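Local coordinates for chitin binding protein (Streptomyces lividans, PDB 5FTZ), which probably cleaves chitin oxidatively as a copper-dependent lytic polysaccharide monooxygenase of family AA10, with its copper held by a histidine brace, at residues G2-L6 and P7-Q11; G42-D45 and G46-C49; R74-G77 and G78-Y81. All blocks are in the same frame, centred on the assembly; numbering follows the deposited sequence.

Interaction 1. Residues G2-L6 and P7-Q11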
loop_
_atom_site.group_PDB
_atom_site.type_symbol
_atom_site.label_atom_id
_atom_site.label_comp_id
_atom_site.label_asym_id
_atom_site.label_seq_id
_atom_site.Cartn_x
_atom_site.Cartn_y
_atom_site.Cartn_z
ATOM N N GLY A 2 8.114 16.996 3.965
ATOM C CA GLY A 2 7.996 17.508 5.310
ATOM C C GLY A 2 9.318 17.532 6.021
ATOM O O GLY A 2 10.320 17.041 5.507
ATOM N N TYR A 3 9.289 18.004 7.274
ATOM C CA TYR A 3 10.503 18.117 8.085
ATOM C C TYR A 3 10.069 18.119 9.546
ATOM O O TYR A 3 8.917 18.409 9.871
ATOM C CB TYR A 3 11.258 19.434 7.757
ATOM C CG TYR A 3 10.413 20.658 7.806
ATOM C CD1 TYR A 3 10.162 21.317 8.998
ATOM C CD2 TYR A 3 9.794 21.129 6.671
ATOM C CE1 TYR A 3 9.275 22.378 9.074
ATOM C CE2 TYR A 3 8.952 22.250 6.694
ATOM C CZ TYR A 3 8.694 22.869 7.911
ATOM O OH TYR A 3 7.896 23.989 8.035
ATOM N N THR A 4 11.019 17.972 10.428
ATOM C CA THR A 4 10.730 18.104 11.851
ATOM C C THR A 4 10.923 19.554 12.284
ATOM O O THR A 4 11.922 20.210 11.945
ATOM C CB THR A 4 11.639 17.218 12.701
ATOM O OG1 THR A 4 12.936 17.329 12.171
ATOM C CG2 THR A 4 11.216 15.745 12.668
ATOM N N ASP A 5 9.978 20.017 13.079
ATOM C CA ASP A 5 10.161 21.313 13.749
ATOM C C ASP A 5 10.314 21.188 15.262
ATOM O O ASP A 5 10.694 22.151 15.870
ATOM C CB ASP A 5 9.128 22.382 13.327
ATOM C CG ASP A 5 7.829 22.153 13.859
ATOM O OD1 ASP A 5 7.512 21.073 14.319
ATOM O OD2 ASP A 5 6.999 23.110 13.876
ATOM N N LEU A 6 10.175 19.982 15.804
ATOM C CA LEU A 6 10.543 19.706 17.203
ATOM C C LEU A 6 11.208 18.349 17.266
ATOM O O LEU A 6 10.557 17.344 16.935
ATOM C CB LEU A 6 9.348 19.703 18.188
ATOM C CG LEU A 6 8.664 21.013 18.376
ATOM C CD1 LEU A 6 7.359 20.822 19.104
ATOM C CD2 LEU A 6 9.576 22.011 19.105
ATOM N N PRO A 7 12.497 18.255 17.660
ATOM C CA PRO A 7 13.429 19.365 17.819
ATOM C C PRO A 7 13.715 19.939 16.416
ATOM O O PRO A 7 13.780 19.165 15.451
ATOM C CB PRO A 7 14.679 18.660 18.389
ATOM C CG PRO A 7 14.623 17.255 17.895
ATOM C CD PRO A 7 13.165 16.942 17.676
ATOM N N VAL A 8 13.841 21.243 16.321
ATOM C CA VAL A 8 13.939 21.876 15.009
ATOM C C VAL A 8 15.123 21.346 14.219
ATOM O O VAL A 8 16.255 21.289 14.719
ATOM C CB VAL A 8 13.891 23.404 15.115
ATOM C CG1 VAL A 8 15.089 23.950 15.814
ATOM C CG2 VAL A 8 13.712 23.993 13.743
ATOM N N SER A 9 14.885 20.989 12.967
ATOM C CA SER A 9 15.894 20.406 12.093
ATOM C C SER A 9 16.691 21.453 11.367
ATOM O O SER A 9 16.310 22.610 11.257
ATOM C CB SER A 9 15.236 19.472 11.100
ATOM O OG SER A 9 14.223 20.158 10.344
ATOM N N ARG A 10 17.857 21.054 10.857
ATOM C CA ARG A 10 18.724 21.938 10.123
ATOM C C ARG A 10 18.024 22.581 8.954
ATOM O O ARG A 10 18.259 23.776 8.704
ATOM C CB ARG A 10 20.035 21.241 9.735
ATOM C CG ARG A 10 20.956 20.912 10.890
ATOM C CD ARG A 10 22.200 20.202 10.402
ATOM N NE ARG A 10 23.078 19.867 11.537
ATOM C CZ ARG A 10 24.152 19.089 11.446
ATOM N NH1 ARG A 10 24.511 18.576 10.289
ATOM N NH2 ARG A 10 24.835 18.805 12.564
ATOM N N GLN A 11 17.246 21.824 8.195
ATOM C CA GLN A 11 16.582 22.454 7.069
ATOM C C GLN A 11 15.638 23.553 7.521
ATOM O O GLN A 11 15.487 24.568 6.808
ATOM C CB GLN A 11 15.875 21.410 6.193
ATOM C CG GLN A 11 14.931 20.417 6.867
ATOM C CD GLN A 11 15.591 19.117 7.161
ATOM O OE1 GLN A 11 16.567 19.072 7.894
ATOM N NE2 GLN A 11 15.071 18.051 6.619
HETATM O O HOH W 1 12.886 17.721 4.462
#
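Thr4 and Ser9 meet chiefly at Thr4 O, which accepts from both the backbone N and the hydroxyl of Ser9. Ser9 OG donates to Thr4 O at 2.8 Å, lying in the carbonyl plane on a lone pair, while Ser9 N reaches Thr4 O at 3.2 Å from above that plane, 39° out of it. With OG of Ser9 turned between its own N and carbonyl carbon (chi1 56°), hydroxyl and amide grip one oxygen together. Thr4 OG1 rests against Ser9 CB at 3.3 Å. The reversal that brings these residues together is made at Leu6 and Pro7, whose cis peptide bond draws Leu6 CA and Pro7 CA to 3.0 Å and turns the chain back from strand 2-6 toward helix 10-15, with Ser9 at the N-cap position. Strand 2-6 is an edge of the antiparallel sheet within the chain, and it carries a classic beta bulge where Asp5 and Leu6 both face Arg84. The Leu6 side chain packs on Arg84, the Pro7 ring on Phe83, both of strand 80-87, and Pro7 O accepts from Ser168 OG. Gln11 CG touches Tyr3 CB at 3.9 Å, and a water links Gly2 O to Gln11 NE2, which also donates to Tyr165 O.

Interaction 2. Residues G42-D45 and G46-C49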
loop_
_atom_site.group_PDB
_atom_site.type_symbol
_atom_site.label_atom_id
_atom_site.label_comp_id
_atom_site.label_asym_id
_atom_site.label_seq_id
_atom_site.Cartn_x
_atom_site.Cartn_y
_atom_site.Cartn_z
ATOM N N GLY A 42 20.109 3.723 1.913
ATOM C CA GLY A 42 19.839 5.138 2.148
ATOM C C GLY A 42 21.032 5.992 1.787
ATOM O O GLY A 42 22.003 5.514 1.237
ATOM N N PRO A 43 21.010 7.294 2.096
ATOM C CA PRO A 43 22.089 8.186 1.733
ATOM C C PRO A 43 23.451 7.738 2.267
ATOM O O PRO A 43 23.553 7.229 3.385
ATOM C CB PRO A 43 21.704 9.535 2.378
ATOM C CG PRO A 43 20.352 9.342 2.950
ATOM C CD PRO A 43 19.976 7.917 2.941
ATOM N N ALA A 44 24.455 7.993 1.466
ATOM C CA ALA A 44 25.870 7.715 1.829
ATOM C C ALA A 44 26.288 8.476 3.069
ATOM O O ALA A 44 25.833 9.599 3.277
ATOM C CB ALA A 44 26.765 8.110 0.686
ATOM N N ASP A 45 27.214 7.930 3.853
ATOM C CA ASP A 45 27.872 8.659 4.940
ATOM C C ASP A 45 28.388 9.994 4.482
ATOM O O ASP A 45 28.917 10.155 3.377
ATOM C CB ASP A 45 29.029 7.804 5.501
ATOM C CG ASP A 45 28.564 6.707 6.455
ATOM O OD1 ASP A 45 27.392 6.664 6.899
ATOM O OD2 ASP A 45 29.417 5.852 6.774
ATOM N N GLY A 46 28.122 10.992 5.307
ATOM C CA GLY A 46 28.487 12.351 4.986
ATOM C C GLY A 46 27.487 13.100 4.148
ATOM O O GLY A 46 27.711 14.280 3.879
ATOM N N THR A 47 26.416 12.437 3.740
ATOM C CA THR A 47 25.325 13.073 2.991
ATOM C C THR A 47 23.987 12.696 3.619
ATOM O O THR A 47 22.933 12.957 3.006
ATOM C CB THR A 47 25.283 12.677 1.524
ATOM O OG1 THR A 47 24.815 11.318 1.391
ATOM C CG2 THR A 47 26.618 12.866 0.851
ATOM N N ILE A 48 23.989 12.243 4.866
ATOM C CA ILE A 48 22.763 11.822 5.501
ATOM C C ILE A 48 21.816 12.995 5.684
ATOM O O ILE A 48 20.631 12.939 5.290
ATOM C CB ILE A 48 23.014 11.118 6.827
ATOM C CG1 ILE A 48 23.795 9.812 6.594
ATOM C CG2 ILE A 48 21.708 10.792 7.516
ATOM C CD1 ILE A 48 24.447 9.296 7.856
ATOM N N CYS A 49 22.312 14.092 6.239
ATOM C CA CYS A 49 21.447 15.232 6.588
ATOM C C CYS A 49 20.944 15.958 5.366
ATOM O O CYS A 49 19.919 16.641 5.457
ATOM C CB CYS A 49 22.155 16.201 7.516
ATOM S SG CYS A 49 22.735 15.427 9.068
HETATM O O HOH W 2 24.160 9.707 -0.946
#
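A type II beta turn from Ala44 to Thr47 reverses the long loop between strands 33-35 and 73-74, and its closing residues meet through both backbone and side chain. Thr47 N donates to Ala44 O at 2.9 Å, tilted 28° from the carbonyl plane. The Thr47 hydroxyl gives the same oxygen a shorter bond, OG1 to Ala44 O at 2.7 Å. OG1 sits between the backbone N and carbonyl carbon of Thr47 (chi1 73°), which brings it to the Ala44 carbonyl. A water accepts from Ala44 N and donates to Thr47 OG1 at 2.9 Å, so the hydroxyl is bonded directly to Ala44 O and, through the water, to Ala44 N. Pro43 CB packs against Thr47 OG1 at 3.7 Å. Asp45 and Ile48 run side by side, with OD1 of Asp45 4.1 Å from Ile48 CD1. The carboxylate's stronger partner is Arg113, which forms a salt bridge to Asp45 OD1 and also binds Pro43 O. Cys49, just beyond, is joined to Cys167 by a disulfide. Gly46 has a positive phi, 86°, where a CB would clash with Asp45 O: glycine at the third position is typical of a type II turn.

Interaction 3. Residues R74-G77 and G78-Y81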
loop_
_atom_site.group_PDB
_atom_site.type_symbol
_atom_site.label_atom_id
_atom_site.label_comp_id
_atom_site.label_asym_id
_atom_site.label_seq_id
_atom_site.Cartn_x
_atom_site.Cartn_y
_atom_site.Cartn_z
ATOM N N ARG A 74 17.946 22.684 23.555
ATOM C CA ARG A 74 18.246 22.065 24.838
ATOM C C ARG A 74 17.206 21.045 25.202
ATOM O O ARG A 74 16.001 21.312 25.091
ATOM C CB ARG A 74 18.286 23.141 25.925
ATOM C CG ARG A 74 19.669 23.794 25.985
ATOM C CD ARG A 74 20.603 23.112 27.013
ATOM N N VAL A 75 17.670 19.847 25.545
ATOM C CA VAL A 75 16.781 18.707 25.891
ATOM C C VAL A 75 17.265 18.031 27.159
ATOM O O VAL A 75 18.451 18.105 27.515
ATOM C CB VAL A 75 16.666 17.681 24.758
ATOM C CG1 VAL A 75 16.085 18.335 23.517
ATOM C CG2 VAL A 75 18.008 17.049 24.441
ATOM N N ASN A 76 16.323 17.351 27.816
ATOM C CA ASN A 76 16.668 16.585 29.031
ATOM C C ASN A 76 16.629 15.086 28.784
ATOM O O ASN A 76 15.593 14.501 28.484
ATOM C CB ASN A 76 15.695 16.926 30.154
ATOM C CG ASN A 76 15.664 18.408 30.477
ATOM O OD1 ASN A 76 14.635 19.048 30.295
ATOM N ND2 ASN A 76 16.775 18.958 30.877
ATOM N N GLY A 77 17.756 14.423 28.929
ATOM C CA GLY A 77 17.800 13.000 28.708
ATOM C C GLY A 77 16.842 12.232 29.591
ATOM O O GLY A 77 16.654 12.581 30.787
ATOM N N GLY A 78 16.308 11.153 29.056
ATOM C CA GLY A 78 15.432 10.280 29.807
ATOM C C GLY A 78 14.029 10.806 30.041
ATOM O O GLY A 78 13.269 10.184 30.742
ATOM N N GLN A 79 13.687 11.964 29.497
ATOM C CA GLN A 79 12.398 12.606 29.693
ATOM C C GLN A 79 11.567 12.434 28.433
ATOM O O GLN A 79 12.090 12.454 27.304
ATOM C CB GLN A 79 12.675 14.102 29.902
ATOM C CG GLN A 79 11.566 15.032 30.249
ATOM C CD GLN A 79 12.102 16.335 30.886
ATOM O OE1 GLN A 79 12.682 16.321 32.010
ATOM N NE2 GLN A 79 11.902 17.429 30.212
ATOM N N SER A 80 10.261 12.370 28.591
ATOM C CA SER A 80 9.357 12.350 27.446
ATOM C C SER A 80 9.411 13.691 26.707
ATOM O O SER A 80 9.647 14.739 27.268
ATOM C CB SER A 80 7.929 12.050 27.882
ATOM O OG SER A 80 7.222 11.604 26.761
ATOM N N TYR A 81 9.212 13.624 25.398
ATOM C CA TYR A 81 9.340 14.797 24.531
ATOM C C TYR A 81 8.365 14.671 23.382
ATOM O O TYR A 81 8.117 13.568 22.893
ATOM C CB TYR A 81 10.781 14.886 24.036
ATOM C CG TYR A 81 11.127 16.115 23.191
ATOM C CD1 TYR A 81 11.489 17.297 23.790
ATOM C CD2 TYR A 81 11.107 16.063 21.825
ATOM C CE1 TYR A 81 11.811 18.447 23.052
ATOM C CE2 TYR A 81 11.393 17.180 21.018
ATOM C CZ TYR A 81 11.770 18.350 21.638
ATOM O OH TYR A 81 12.047 19.502 20.871
HETATM O O HOH W 3 12.238 20.230 31.308
#
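The backbone reverses through a type II beta turn from Asn76 to Gln79, closed by a weak hydrogen bond from Gln79 N to Asn76 O at 3.3 Å. Gly77 and Gly78 occupy its two central positions; Gly78 has the positive phi of the third residue, where a CB would clash with Gly77 O. The side chains of Asn76 and Gln79, the first and last residues of the turn, lie alongside each other and point the same way, their amide planes 50° apart. Gln79 holds its CG opposite the backbone N (chi1 -175°) and continues extended beyond it, which carries its amide out beside that of Asn76. Gln79 NE2 donates to Asn76 OD1 at 3.2 Å, but the N-H...O angle is only 120°, and this bond too is weak. A water joins the same two atoms, donating to Asn76 OD1 at 2.9 Å and accepting from Gln79 NE2 at 3.0 Å. The rest of the Gln79 amide leans on the aliphatic part of its partner, with Gln79 OE1 3.6 Å from Asn76 CB. Val75 CG1 approaches Tyr81 CE1 at 4.3 Å, meeting the ring obliquely. Val75 also packs on Leu141 and Phe172, and the Tyr81 ring makes an edge-to-face contact with Phe83, so the two flanks of the turn share an apolar cluster. Backbone hydrogen bonds pair Gly78 with Pro142 and Gln79 with Leu141, joining the turn to the residues just after strand 134-140. The chemistry is thus divided: an exposed amide pair bridged directly by a poorly angled bond and again by water probably adds only modest stiffness, whereas the apolar footing of the flanks, with Val75 buried, probably contributes more to holding the turn.

From the N terminus the three contacts come in series, none nested in or crossing another. Interaction 1 closes the reversal from strand 2-6 into helix 10-15. Interaction 2 closes a turn in the long loop after strand 33-35, and interaction 3 closes the turn that carries the chain from strand 73-74 of the mixed sheet to strand 80-87 of the antiparallel sheet. Interactions 1 and 3 meet on that antiparallel sheet, where strands 2-6 and 80-87 are neighbours: Pro7 CA lies 3.4 Å from Tyr81 OH. Interaction 1 also touches interaction 2, through Arg10 NH1 packed on Cys49 SG. Interactions 2 and 3 are on opposite sides of the chain's centre, their nearest atoms about 16 Å apart.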